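Local coordinates for nitrogenase molybdenum-iron protein alpha chain (Clostridium pasteurianum, PDB 4WES), which forms, with the beta chain, the molybdenum-iron component of nitrogenase, which reduces dinitrogen to ammonium at a molybdenum-iron-sulfur cluster, at residues R21-E30 with M431-D442. Sequence-based numbering, arbitrary orientation. Where two conformers were deposited one is given.
Sequences RSGHIVIKTE and MKEMHDGTILID
V26 and L440 form the hydrogen-bonded pair of a short antiparallel β pairing, in which strand 25-27 adds an edge to the mixed sheet containing strand 439-441. The strand directions differ by 168°, and both bonds of the pair are present: V26 N to L440 O, and the straighter L440 N to V26 O (2.8 Å). I25, I27, I439 and I441 share one sheet face, where CG2 of I25 lies beside CD1 of I439 at 3.7 Å, their side chains pointing the same way. On the other face CG2 of V26 packs on CB of L440 (4.0 Å), the two side chains crossing at a slant.

K28, just after I27, ties this segment to the weakly bonded helix 430-433 and the turn after it. With CG anti to the backbone N (chi1 176°) and every later torsion extended, the chain places NZ 2.8 Å from both M431 O and M434 O. M431 O also accepts from M434 N, the two donors lying on opposite faces of its carbonyl plane, so M431 O serves both the turn's own bond and the ammonium. K28 O accepts from G437 N inside the type II turn H435-T438, braced by T438 OG1 bonding H435 O.

At the other end D442 is held through main chain and side chain. D442 N reaches H24 O almost linearly. Both R21 NH1 and NH2 converge on D442 O within the guanidinium plane; NH1 also forms a salt bridge with D448. Y375 OH hydrogen-bonds D442 OD1, complementing the grip of H24 on the same carboxylate. Ring and carboxylate are nearly coplanar, 16° apart, and H24 ND1 meets the anti lone pair of D442 OD2 at 2.8 Å.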
ATOM      1  N   ARG A  21     -24.109 -26.227  35.549  1.00 14.51           N
ATOM      2  CA  ARG A  21     -23.563 -24.872  35.442  1.00 13.56           C
ATOM      3  C   ARG A  21     -23.787 -24.018  36.680  1.00 15.27           C
ATOM      4  O   ARG A  21     -22.965 -23.129  36.958  1.00 15.10           O
ATOM      5  CB  ARG A  21     -24.108 -24.146  34.205  1.00 13.75           C
ATOM      6  CG  ARG A  21     -23.611 -24.649  32.871  1.00 13.13           C
ATOM      7  CD  ARG A  21     -22.122 -24.370  32.654  1.00 12.20           C
ATOM      8  NE  ARG A  21     -21.839 -22.922  32.619  1.00 11.03           N
ATOM      9  CZ  ARG A  21     -20.697 -22.380  33.010  1.00 10.78           C
ATOM     10  NH1 ARG A  21     -20.557 -21.073  32.960  1.00 11.23           N
ATOM     11  NH2 ARG A  21     -19.722 -23.131  33.532  1.00 11.29           N
ATOM     12  N   SER A  22     -24.835 -24.276  37.448  1.00 15.04           N
ATOM     13  CA  SER A  22     -25.160 -23.452  38.587  0.52 13.36           C
ATOM     14  C   SER A  22     -23.980 -23.318  39.526  1.00 13.36           C
ATOM     15  O   SER A  22     -23.725 -22.247  40.042  1.00 15.44           O
ATOM     16  CB  SER A  22     -26.336 -24.042  39.351  0.52 12.60           C
ATOM     17  OG  SER A  22     -26.716 -23.240  40.449  0.52 13.28           O
ATOM     18  N   GLY A  23     -23.257 -24.409  39.759  1.00 13.06           N
ATOM     19  CA  GLY A  23     -22.152 -24.347  40.692  1.00 14.54           C
ATOM     20  C   GLY A  23     -20.965 -23.529  40.238  1.00 12.36           C
ATOM     21  O   GLY A  23     -20.118 -23.154  41.050  1.00 13.33           O
ATOM     22  N   HIS A  24     -20.879 -23.240  38.936  1.00 12.41           N
ATOM     23  CA  HIS A  24     -19.782 -22.465  38.341  1.00 12.26           C
ATOM     24  C   HIS A  24     -20.004 -20.951  38.411  1.00 11.87           C
ATOM     25  O   HIS A  24     -19.161 -20.191  37.931  1.00 12.47           O
ATOM     26  CB  HIS A  24     -19.591 -22.894  36.894  1.00 12.02           C
ATOM     27  CG  HIS A  24     -19.140 -24.306  36.750  1.00 12.26           C
ATOM     28  ND1 HIS A  24     -17.826 -24.665  36.481  1.00 12.05           N
ATOM     29  CD2 HIS A  24     -19.827 -25.463  36.860  1.00 12.14           C
ATOM     30  CE1 HIS A  24     -17.734 -25.982  36.442  1.00 11.99           C
ATOM     31  NE2 HIS A  24     -18.941 -26.489  36.652  1.00 13.08           N
ATOM     32  N   ILE A  25     -21.142 -20.537  38.957  1.00 12.20           N
ATOM     33  CA  ILE A  25     -21.508 -19.117  38.990  1.00 12.65           C
ATOM     34  C   ILE A  25     -21.838 -18.802  40.442  1.00 12.92           C
ATOM     35  O   ILE A  25     -22.711 -19.438  41.015  1.00 14.88           O
ATOM     36  CB  ILE A  25     -22.727 -18.834  38.089  1.00 13.45           C
ATOM     37  CG1 ILE A  25     -22.436 -19.234  36.667  1.00 14.66           C
ATOM     38  CG2 ILE A  25     -23.092 -17.355  38.162  1.00 15.64           C
ATOM     39  CD1 ILE A  25     -23.676 -19.346  35.815  1.00 20.00           C
ATOM     40  N   VAL A  26     -21.147 -17.834  41.027  1.00 12.31           N
ATOM     41  CA  VAL A  26     -21.413 -17.459  42.395  1.00 13.57           C
ATOM     42  C   VAL A  26     -21.370 -15.961  42.542  1.00 12.86           C
ATOM     43  O   VAL A  26     -20.624 -15.265  41.845  1.00 13.51           O
ATOM     44  CB  VAL A  26     -20.465 -18.131  43.425  1.00 14.60           C
ATOM     45  CG1 VAL A  26     -20.644 -19.643  43.452  1.00 17.44           C
ATOM     46  CG2 VAL A  26     -19.011 -17.770  43.166  1.00 15.56           C
ATOM     47  N   ILE A  27     -22.198 -15.456  43.454  1.00 14.85           N
ATOM     48  CA  ILE A  27     -22.238 -14.032  43.767  1.00 15.32           C
ATOM     49  C   ILE A  27     -21.629 -13.815  45.158  1.00 16.69           C
ATOM     50  O   ILE A  27     -22.053 -14.437  46.127  1.00 21.17           O
ATOM     51  CB  ILE A  27     -23.680 -13.468  43.664  1.00 18.23           C
ATOM     52  CG1 ILE A  27     -24.213 -13.594  42.207  1.00 20.66           C
ATOM     53  CG2 ILE A  27     -23.723 -12.020  44.130  1.00 18.74           C
ATOM     54  CD1 ILE A  27     -25.697 -13.287  42.021  1.00 26.73           C
ATOM     55  N   LYS A  28     -20.627 -12.940  45.254  1.00 15.35           N
ATOM     56  CA  LYS A  28     -20.024 -12.573  46.520  1.00 15.87           C
ATOM     57  C   LYS A  28     -20.909 -11.519  47.162  1.00 17.64           C
ATOM     58  O   LYS A  28     -21.231 -10.533  46.515  1.00 19.11           O
ATOM     59  CB  LYS A  28     -18.624 -11.974  46.286  1.00 17.66           C
ATOM     60  CG  LYS A  28     -17.945 -11.475  47.543  1.00 17.85           C
ATOM     61  CD  LYS A  28     -16.521 -11.029  47.317  1.00 17.90           C
ATOM     62  CE  LYS A  28     -15.903 -10.582  48.633  1.00 19.39           C
ATOM     63  NZ  LYS A  28     -14.459 -10.259  48.574  1.00 19.07           N
ATOM     64  N   THR A  29     -21.248 -11.716  48.427  1.00 18.25           N
ATOM     65  CA  THR A  29     -22.058 -10.769  49.162  1.00 19.34           C
ATOM     66  C   THR A  29     -21.503 -10.505  50.540  1.00 20.68           C
ATOM     67  O   THR A  29     -20.644 -11.248  51.048  1.00 19.49           O
ATOM     68  CB  THR A  29     -23.509 -11.277  49.343  1.00 22.86           C
ATOM     69  OG1 THR A  29     -23.513 -12.431  50.199  1.00 24.88           O
ATOM     70  CG2 THR A  29     -24.171 -11.614  47.987  1.00 29.29           C
ATOM     71  N   GLU A  30     -22.040  -9.472  51.170  1.00 23.46           N
ATOM     72  CA  GLU A  30     -21.652  -9.156  52.524  1.00 22.07           C
ATOM     73  C   GLU A  30     -21.980 -10.341  53.437  1.00 24.25           C
ATOM     74  O   GLU A  30     -21.194 -10.682  54.315  1.00 28.57           O
ATOM     75  CB  GLU A  30     -22.343  -7.865  52.983  1.00 25.54           C
ATOM     76  CG  GLU A  30     -21.735  -7.203  54.208  1.00 29.73           C
ATOM     77  CD  GLU A  30     -22.308  -5.817  54.444  1.00 61.12           C
ATOM     78  OE1 GLU A  30     -23.471  -5.639  53.975  1.00 91.61           O
ATOM     79  OE2 GLU A  30     -21.574  -4.952  55.066  1.00149.45           O
ATOM     80  N   MET A 431     -11.446 -14.042  44.554  1.00 11.55           N
ATOM     81  CA  MET A 431     -12.693 -13.615  45.176  0.53 13.05           C
ATOM     82  C   MET A 431     -12.426 -12.592  46.315  1.00 13.23           C
ATOM     83  O   MET A 431     -13.170 -11.616  46.482  1.00 14.03           O
ATOM     84  CB  MET A 431     -13.458 -14.857  45.658  0.53 15.70           C
ATOM     85  CG  MET A 431     -14.968 -14.727  45.778  0.53 16.45           C
ATOM     86  SD  MET A 431     -15.599 -16.345  46.258  0.53 26.92           S
ATOM     87  CE  MET A 431     -15.593 -17.360  44.757  0.53 18.88           C
ATOM     88  N   LYS A 432     -11.374 -12.838  47.101  1.00 13.92           N
ATOM     89  CA  LYS A 432     -11.059 -11.982  48.245  1.00 14.87           C
ATOM     90  C   LYS A 432     -10.906 -10.539  47.819  1.00 15.06           C
ATOM     91  O   LYS A 432     -11.256  -9.621  48.586  1.00 18.26           O
ATOM     92  CB  LYS A 432      -9.800 -12.430  48.962  1.00 18.64           C
ATOM     93  CG  LYS A 432     -10.041 -13.352  50.138  1.00 34.60           C
ATOM     94  CD  LYS A 432      -9.453 -14.731  49.909  1.00 61.19           C
ATOM     95  CE  LYS A 432      -8.976 -15.441  51.162  1.00 75.78           C
ATOM     96  NZ  LYS A 432      -8.206 -16.625  50.722  1.00130.39           N
ATOM     97  N   GLU A 433     -10.379 -10.321  46.616  1.00 13.56           N
ATOM     98  CA  GLU A 433     -10.092  -8.970  46.158  1.00 14.85           C
ATOM     99  C   GLU A 433     -11.314  -8.261  45.588  1.00 13.94           C
ATOM    100  O   GLU A 433     -11.328  -7.041  45.490  1.00 17.46           O
ATOM    101  CB  GLU A 433      -8.964  -9.028  45.115  1.00 16.41           C
ATOM    102  CG  GLU A 433      -8.421  -7.670  44.714  1.00 16.80           C
ATOM    103  CD  GLU A 433      -7.015  -7.717  44.168  1.00 15.94           C
ATOM    104  OE1 GLU A 433      -6.270  -8.642  44.520  1.00 18.50           O
ATOM    105  OE2 GLU A 433      -6.686  -6.784  43.420  1.00 16.59           O
ATOM    106  N   MET A 434     -12.344  -9.007  45.213  1.00 13.22           N
ATOM    107  CA  MET A 434     -13.524  -8.442  44.573  1.00 13.13           C
ATOM    108  C   MET A 434     -14.451  -7.809  45.608  1.00 14.81           C
ATOM    109  O   MET A 434     -14.465  -8.165  46.781  1.00 17.03           O
ATOM    110  CB  MET A 434     -14.268  -9.533  43.837  1.00 13.06           C
ATOM    111  CG  MET A 434     -13.432 -10.071  42.684  1.00 13.00           C
ATOM    112  SD  MET A 434     -14.162 -11.457  41.784  1.00 13.43           S
ATOM    113  CE  MET A 434     -15.568 -10.671  41.013  1.00 13.79           C
ATOM    114  N   HIS A 435     -15.205  -6.822  45.184  1.00 15.85           N
ATOM    115  CA  HIS A 435     -16.076  -6.211  46.163  1.00 18.28           C
ATOM    116  C   HIS A 435     -17.414  -6.937  46.283  1.00 15.42           C
ATOM    117  O   HIS A 435     -17.756  -7.805  45.498  1.00 16.13           O
ATOM    118  CB  HIS A 435     -16.218  -4.723  45.921  1.00 24.73           C
ATOM    119  CG  HIS A 435     -16.984  -4.376  44.699  1.00 20.51           C
ATOM    120  ND1 HIS A 435     -18.366  -4.466  44.646  1.00 24.64           N
ATOM    121  CD2 HIS A 435     -16.600  -3.825  43.526  1.00 37.25           C
ATOM    122  CE1 HIS A 435     -18.786  -4.035  43.463  1.00 26.01           C
ATOM    123  NE2 HIS A 435     -17.733  -3.648  42.763  1.00 48.17           N
ATOM    124  N   ASP A 436     -18.149  -6.602  47.335  1.00 18.35           N
ATOM    125  CA  ASP A 436     -19.426  -7.251  47.582  1.00 18.49           C
ATOM    126  C   ASP A 436     -20.407  -6.939  46.452  1.00 16.50           C
ATOM    127  O   ASP A 436     -20.377  -5.843  45.887  1.00 18.90           O
ATOM    128  CB  ASP A 436     -20.006  -6.806  48.925  1.00 22.02           C
ATOM    129  CG  ASP A 436     -19.256  -7.397  50.112  1.00 27.39           C
ATOM    130  OD1 ASP A 436     -18.478  -8.357  49.921  1.00 26.57           O
ATOM    131  OD2 ASP A 436     -19.448  -6.898  51.258  1.00 32.46           O
ATOM    132  N   GLY A 437     -21.239  -7.922  46.110  1.00 16.73           N
ATOM    133  CA  GLY A 437     -22.237  -7.784  45.053  1.00 19.95           C
ATOM    134  C   GLY A 437     -21.797  -8.124  43.637  1.00 30.05           C
ATOM    135  O   GLY A 437     -22.534  -7.950  42.677  1.00123.75           O
ATOM    136  N   THR A 438     -20.572  -8.631  43.525  1.00 13.45           N
ATOM    137  CA  THR A 438     -19.979  -9.017  42.252  1.00 12.87           C
ATOM    138  C   THR A 438     -20.215 -10.503  41.958  1.00 12.78           C
ATOM    139  O   THR A 438     -20.553 -11.283  42.851  1.00 14.32           O
ATOM    140  CB  THR A 438     -18.474  -8.652  42.232  1.00 14.31           C
ATOM    141  OG1 THR A 438     -17.789  -9.354  43.262  1.00 15.66           O
ATOM    142  CG2 THR A 438     -18.303  -7.153  42.335  1.00 17.37           C
ATOM    143  N   ILE A 439     -20.014 -10.874  40.701  1.00 11.96           N
ATOM    144  CA  ILE A 439     -20.273 -12.218  40.267  1.00 11.98           C
ATOM    145  C   ILE A 439     -19.040 -12.846  39.641  1.00 11.30           C
ATOM    146  O   ILE A 439     -18.287 -12.190  38.926  1.00 11.66           O
ATOM    147  CB  ILE A 439     -21.491 -12.262  39.310  1.00 13.40           C
ATOM    148  CG1 ILE A 439     -22.020 -13.680  39.023  1.00 14.09           C
ATOM    149  CG2 ILE A 439     -21.236 -11.480  38.040  1.00 15.33           C
ATOM    150  CD1 ILE A 439     -23.398 -13.669  38.410  1.00 17.23           C
ATOM    151  N   LEU A 440     -18.873 -14.141  39.925  1.00 11.17           N
ATOM    152  CA  LEU A 440     -17.819 -14.937  39.348  1.00 11.03           C
ATOM    153  C   LEU A 440     -18.443 -15.987  38.448  1.00 11.39           C
ATOM    154  O   LEU A 440     -19.417 -16.626  38.827  1.00 12.69           O
ATOM    155  CB  LEU A 440     -17.008 -15.607  40.455  1.00 13.09           C
ATOM    156  CG  LEU A 440     -16.199 -14.604  41.284  1.00 14.04           C
ATOM    157  CD1 LEU A 440     -16.958 -14.065  42.473  1.00 14.24           C
ATOM    158  CD2 LEU A 440     -14.812 -15.092  41.662  1.00 19.14           C
ATOM    159  N   ILE A 441     -17.838 -16.162  37.258  1.00 10.63           N
ATOM    160  CA  ILE A 441     -18.340 -17.141  36.290  1.00 10.80           C
ATOM    161  C   ILE A 441     -17.167 -17.985  35.773  1.00 11.05           C
ATOM    162  O   ILE A 441     -16.314 -17.514  35.013  1.00 12.28           O
ATOM    163  CB  ILE A 441     -19.044 -16.480  35.086  1.00 11.03           C
ATOM    164  CG1 ILE A 441     -20.163 -15.521  35.538  1.00 13.30           C
ATOM    165  CG2 ILE A 441     -19.579 -17.577  34.181  1.00 12.05           C
ATOM    166  CD1 ILE A 441     -20.761 -14.718  34.398  1.00 13.52           C
ATOM    167  N   ASP A 442     -17.138 -19.245  36.165  1.00 10.10           N
ATOM    168  CA  ASP A 442     -16.126 -20.190  35.718  1.00 10.36           C
ATOM    169  C   ASP A 442     -16.534 -20.784  34.375  1.00  9.73           C
ATOM    170  O   ASP A 442     -17.678 -21.191  34.176  1.00 10.92           O
ATOM    171  CB  ASP A 442     -15.933 -21.288  36.762  1.00 10.31           C
ATOM    172  CG  ASP A 442     -14.941 -22.331  36.345  1.00 10.35           C
ATOM    173  OD1 ASP A 442     -13.741 -21.974  36.299  1.00 10.56           O
ATOM    174  OD2 ASP A 442     -15.364 -23.466  36.048  1.00 11.27           O
TER